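N-terminal acetyltransferase B complex subunit MDM20 (Candida albicans, PDB 5K04) probably serves as the non-catalytic auxiliary subunit of the NatB N-terminal acetyltransferase complex, wrapping around its partner subunit NAT3. Local coordinates at residues I476-S479 against I480-F484; K491-G494 against F495-S499. One frame throughout, in Å; residues are numbered along the deposited sequence.

Interaction 1. Residues I476-S479 against I480-F484; sequences IKES and IIQGF
E478 and Q482, one helical turn apart on helix 456-485, join their side chains by a hydrogen bond from Q482 NE2 to E478 OE1, 3.0 Å long and well bent (N-H...O 138°). OE1 offers its anti lone pair, the one turned away from OE2, and lies out of the amide plane of Q482. Carboxylate and amide stand nearly perpendicular, their planes 86° apart. The glutamate chain is bent at chi2 (67°), and E478 CG itself comes within 3.3 Å of Q482 NE2; from the carboxylate only OE1 comes nearer.

The backbone bonds are those of a regular alpha-helix, i to i+4. Q482 N reaches E478 O at 2.8 Å, so these two residues are bonded through both main chain and side chains. G483 N meets S479 O at 2.7 Å, and the amides of I480 and I481 bond to I476 O and K477 O.

Apolar carbons pack against the same carbonyls. I480 CG1, placed beside its own backbone N, comes within 3.2 Å of I476 O, while I481 CG1 lies 3.5 Å from K477 O. The two isoleucines also touch I121, and I480 further reaches F495 of the next helix.

S479 OG bonds back to E475 O and across the subunit boundary to S33 OG of the NAT3 chain. Its hydroxyl thus ties this turn to the partner subunit, where Q482 also packs on I37 of NAT3. The bent, out-of-plane geometry implies that the glutamate-glutamine bridge is probably a modest supplement to the backbone bonds.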
loop_
_atom_site.group_PDB
_atom_site.type_symbol
_atom_site.label_atom_id
_atom_site.label_comp_id
_atom_site.label_asym_id
_atom_site.label_seq_id
_atom_site.Cartn_x
_atom_site.Cartn_y
_atom_site.Cartn_z
ATOM N N ILE A 476 9.444 -9.180 -2.643
ATOM C CA ILE A 476 9.537 -8.274 -3.788
ATOM C C ILE A 476 10.944 -8.274 -4.382
ATOM O O ILE A 476 11.104 -8.207 -5.606
ATOM C CB ILE A 476 9.071 -6.853 -3.429
ATOM C CG1 ILE A 476 8.859 -6.084 -4.732
ATOM C CG2 ILE A 476 10.063 -6.110 -2.532
ATOM C CD1 ILE A 476 7.700 -6.603 -5.539
ATOM N N LYS A 477 11.978 -8.394 -3.542
ATOM C CA LYS A 477 13.333 -8.537 -4.066
ATOM C C LYS A 477 13.417 -9.721 -5.018
ATOM O O LYS A 477 13.905 -9.589 -6.148
ATOM C CB LYS A 477 14.327 -8.684 -2.910
ATOM C CG LYS A 477 15.776 -9.007 -3.316
ATOM C CD LYS A 477 16.745 -8.375 -2.340
ATOM C CE LYS A 477 18.197 -8.764 -2.632
ATOM N NZ LYS A 477 18.422 -10.221 -2.429
ATOM N N GLU A 478 12.922 -10.886 -4.580
ATOM C CA GLU A 478 12.932 -12.087 -5.422
ATOM C C GLU A 478 12.092 -11.897 -6.689
ATOM O O GLU A 478 12.483 -12.331 -7.775
ATOM C CB GLU A 478 12.431 -13.290 -4.613
ATOM C CG GLU A 478 12.463 -14.645 -5.354
ATOM C CD GLU A 478 13.883 -15.167 -5.678
ATOM O OE1 GLU A 478 13.995 -16.170 -6.411
ATOM O OE2 GLU A 478 14.875 -14.580 -5.197
ATOM N N SER A 479 10.943 -11.231 -6.566
ATOM C CA SER A 479 10.126 -10.893 -7.732
ATOM C C SER A 479 10.914 -10.073 -8.757
ATOM O O SER A 479 10.813 -10.314 -9.968
ATOM C CB SER A 479 8.877 -10.128 -7.268
ATOM O OG SER A 479 8.124 -10.906 -6.352
ATOM N N ILE A 480 11.704 -9.100 -8.286
ATOM C CA ILE A 480 12.536 -8.298 -9.182
ATOM C C ILE A 480 13.593 -9.156 -9.868
ATOM O O ILE A 480 13.866 -8.993 -11.063
ATOM C CB ILE A 480 13.176 -7.133 -8.405
ATOM C CG1 ILE A 480 12.092 -6.162 -7.919
ATOM C CG2 ILE A 480 14.207 -6.433 -9.273
ATOM C CD1 ILE A 480 12.610 -5.073 -7.012
ATOM N N ILE A 481 14.193 -10.091 -9.132
ATOM C CA ILE A 481 15.226 -10.956 -9.702
ATOM C C ILE A 481 14.625 -11.875 -10.753
ATOM O O ILE A 481 15.167 -12.038 -11.854
ATOM C CB ILE A 481 15.926 -11.757 -8.584
ATOM C CG1 ILE A 481 16.787 -10.832 -7.714
ATOM C CG2 ILE A 481 16.765 -12.898 -9.152
ATOM C CD1 ILE A 481 17.529 -11.547 -6.581
ATOM N N GLN A 482 13.492 -12.490 -10.422
ATOM C CA GLN A 482 12.825 -13.401 -11.349
ATOM C C GLN A 482 12.240 -12.650 -12.535
ATOM O O GLN A 482 12.250 -13.153 -13.665
ATOM C CB GLN A 482 11.722 -14.167 -10.618
ATOM C CG GLN A 482 12.207 -15.149 -9.577
ATOM C CD GLN A 482 11.060 -15.722 -8.756
ATOM O OE1 GLN A 482 9.891 -15.391 -8.979
ATOM N NE2 GLN A 482 11.391 -16.585 -7.795
ATOM N N GLY A 483 11.690 -11.460 -12.290
ATOM C CA GLY A 483 11.165 -10.672 -13.391
ATOM C C GLY A 483 12.238 -10.304 -14.398
ATOM O O GLY A 483 11.980 -10.276 -15.598
ATOM N N PHE A 484 13.453 -9.995 -13.921
ATOM C CA PHE A 484 14.569 -9.791 -14.842
ATOM C C PHE A 484 14.996 -11.101 -15.507
ATOM O O PHE A 484 15.227 -11.133 -16.719
ATOM C CB PHE A 484 15.750 -9.155 -14.107
ATOM C CG PHE A 484 15.734 -7.643 -14.086
ATOM C CD1 PHE A 484 16.265 -6.914 -15.145
ATOM C CD2 PHE A 484 15.225 -6.953 -12.992
ATOM C CE1 PHE A 484 16.268 -5.533 -15.120
ATOM C CE2 PHE A 484 15.218 -5.570 -12.957
ATOM C CZ PHE A 484 15.737 -4.854 -14.030
#

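Interaction 2. Residues K491-G494 against F495-S499; sequences KLEG and FINFS
E493 O receives the backbone N of N497 at 2.9 Å, with an N-H...O angle of 162°. The asparagine side chain leans over the same oxygen, bringing N497 CB to 3.3 Å from E493 O; N497 ND2 is equally near, but its angle is too poor for a hydrogen bond. E493 and N497 lie side by side and point the same way, carboxylate and amide planes 44° apart, with E493 CG 3.6 Å from N497 ND2. The glutamate is extended beyond CG, and its OE1 hydrogen-bonds NE2 of H154 on helix 143-157.

F495 meets K491 O in two ways. F495 N donates to K491 O at 3.2 Å, and the phenylalanine ring presents one face to it, the oxygen standing off-centre toward the rim. With F495 CG set beside its own backbone N (chi1 -65°), the ring folds back toward the preceding turn, where its CZ also touches K491 CB.

These i to i+4 bonds mark one run of alpha-helix, 489-503, in the all-helical array of this MDM20/NAA25-family subunit, which belongs to the TPR clan. F495 packs both on I480 of helix 456-485 and on M9 of the NAT3 chain, while K491 NZ bonds to F7 O of that chain.

L492 crosses F495 at about a right angle, its CD2 approaching ring atom CD2 of F495 at 4.1 Å. L492 O takes the amide of I496, and I496 CG1 lies 3.5 Å from L492 O. G494 O accepts F498 N, and F498 CB comes within 3.1 Å of G494 O. Beyond that, the F498 ring stacks on F13 of the NAT3 chain.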
loop_
_atom_site.group_PDB
_atom_site.type_symbol
_atom_site.label_atom_id
_atom_site.label_comp_id
_atom_site.label_asym_id
_atom_site.label_seq_id
_atom_site.Cartn_x
_atom_site.Cartn_y
_atom_site.Cartn_z
ATOM N N LYS A 491 6.146 -5.537 -16.517
ATOM C CA LYS A 491 5.749 -5.491 -15.122
ATOM C C LYS A 491 6.868 -5.061 -14.200
ATOM O O LYS A 491 6.609 -4.819 -13.014
ATOM C CB LYS A 491 5.260 -6.875 -14.667
ATOM C CG LYS A 491 4.248 -7.542 -15.593
ATOM C CD LYS A 491 2.922 -6.759 -15.647
ATOM C CE LYS A 491 1.815 -7.578 -16.354
ATOM N NZ LYS A 491 0.612 -6.744 -16.661
ATOM N N LEU A 492 8.104 -4.988 -14.709
ATOM C CA LEU A 492 9.278 -4.814 -13.862
ATOM C C LEU A 492 9.247 -3.485 -13.126
ATOM O O LEU A 492 9.479 -3.431 -11.910
ATOM C CB LEU A 492 10.543 -4.915 -14.712
ATOM C CG LEU A 492 11.273 -6.242 -14.563
ATOM C CD1 LEU A 492 12.560 -6.251 -15.380
ATOM C CD2 LEU A 492 11.536 -6.536 -13.063
ATOM N N GLU A 493 8.986 -2.398 -13.862
ATOM C CA GLU A 493 8.942 -1.071 -13.250
ATOM C C GLU A 493 7.991 -1.039 -12.061
ATOM O O GLU A 493 8.268 -0.381 -11.055
ATOM C CB GLU A 493 8.534 -0.032 -14.296
ATOM C CG GLU A 493 8.707 1.389 -13.836
ATOM C CD GLU A 493 8.817 2.398 -14.989
ATOM O OE1 GLU A 493 8.536 2.046 -16.163
ATOM O OE2 GLU A 493 9.195 3.555 -14.708
ATOM N N GLY A 494 6.855 -1.749 -12.168
ATOM C CA GLY A 494 5.916 -1.806 -11.061
ATOM C C GLY A 494 6.428 -2.609 -9.875
ATOM O O GLY A 494 6.113 -2.290 -8.728
ATOM N N PHE A 495 7.208 -3.671 -10.128
ATOM C CA PHE A 495 7.863 -4.374 -9.022
ATOM C C PHE A 495 8.840 -3.450 -8.307
ATOM O O PHE A 495 8.862 -3.373 -7.075
ATOM C CB PHE A 495 8.619 -5.608 -9.516
ATOM C CG PHE A 495 7.755 -6.690 -10.097
ATOM C CD1 PHE A 495 6.381 -6.681 -9.937
ATOM C CD2 PHE A 495 8.336 -7.728 -10.803
ATOM C CE1 PHE A 495 5.602 -7.684 -10.475
ATOM C CE2 PHE A 495 7.554 -8.742 -11.350
ATOM C CZ PHE A 495 6.190 -8.716 -11.186
ATOM N N ILE A 496 9.664 -2.748 -9.084
ATOM C CA ILE A 496 10.691 -1.880 -8.523
ATOM C C ILE A 496 10.048 -0.756 -7.726
ATOM O O ILE A 496 10.435 -0.480 -6.579
ATOM C CB ILE A 496 11.588 -1.353 -9.658
ATOM C CG1 ILE A 496 12.390 -2.510 -10.271
ATOM C CG2 ILE A 496 12.492 -0.235 -9.176
ATOM C CD1 ILE A 496 13.034 -2.179 -11.621
ATOM N N ASN A 497 9.021 -0.119 -8.305
ATOM C CA ASN A 497 8.341 0.985 -7.626
ATOM C C ASN A 497 7.613 0.505 -6.384
ATOM O O ASN A 497 7.565 1.217 -5.373
ATOM C CB ASN A 497 7.369 1.680 -8.583
ATOM C CG ASN A 497 8.089 2.578 -9.590
ATOM O OD1 ASN A 497 9.168 3.077 -9.315
ATOM N ND2 ASN A 497 7.484 2.786 -10.748
ATOM N N PHE A 498 7.026 -0.696 -6.452
ATOM C CA PHE A 498 6.408 -1.298 -5.276
ATOM C C PHE A 498 7.424 -1.422 -4.150
ATOM O O PHE A 498 7.177 -0.992 -3.019
ATOM C CB PHE A 498 5.833 -2.672 -5.639
ATOM C CG PHE A 498 4.942 -3.270 -4.571
ATOM C CD1 PHE A 498 5.466 -4.074 -3.578
ATOM C CD2 PHE A 498 3.576 -3.035 -4.571
ATOM C CE1 PHE A 498 4.648 -4.624 -2.596
ATOM C CE2 PHE A 498 2.746 -3.579 -3.584
ATOM C CZ PHE A 498 3.280 -4.375 -2.603
ATOM N N SER A 499 8.585 -2.012 -4.461
ATOM C CA SER A 499 9.672 -2.131 -3.495
ATOM C C SER A 499 10.049 -0.769 -2.918
ATOM O O SER A 499 10.065 -0.593 -1.695
ATOM C CB SER A 499 10.881 -2.795 -4.162
ATOM O OG SER A 499 11.914 -3.004 -3.238
#

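How the interactions relate
From the N terminus, interaction 1 comes first, near the C-terminal end of helix 456-485; a short turn follows, and interaction 2 lies within helix 489-503. The two are in series, neither nesting nor crossing, and neither closes a loop, since each joins successive turns of a single helix. Their centres are 9 Å apart and they touch directly: I476 CG1 packs on F495 O at 3.6 Å, and F484 CD2 meets L492 CD1 at the same distance. The paired helices thereby form a hairpin. Helix 143-157 packs against L492 and I496, while the NAT3 subunit contacts residues of both interactions, with its V29 touching both I476 and F498.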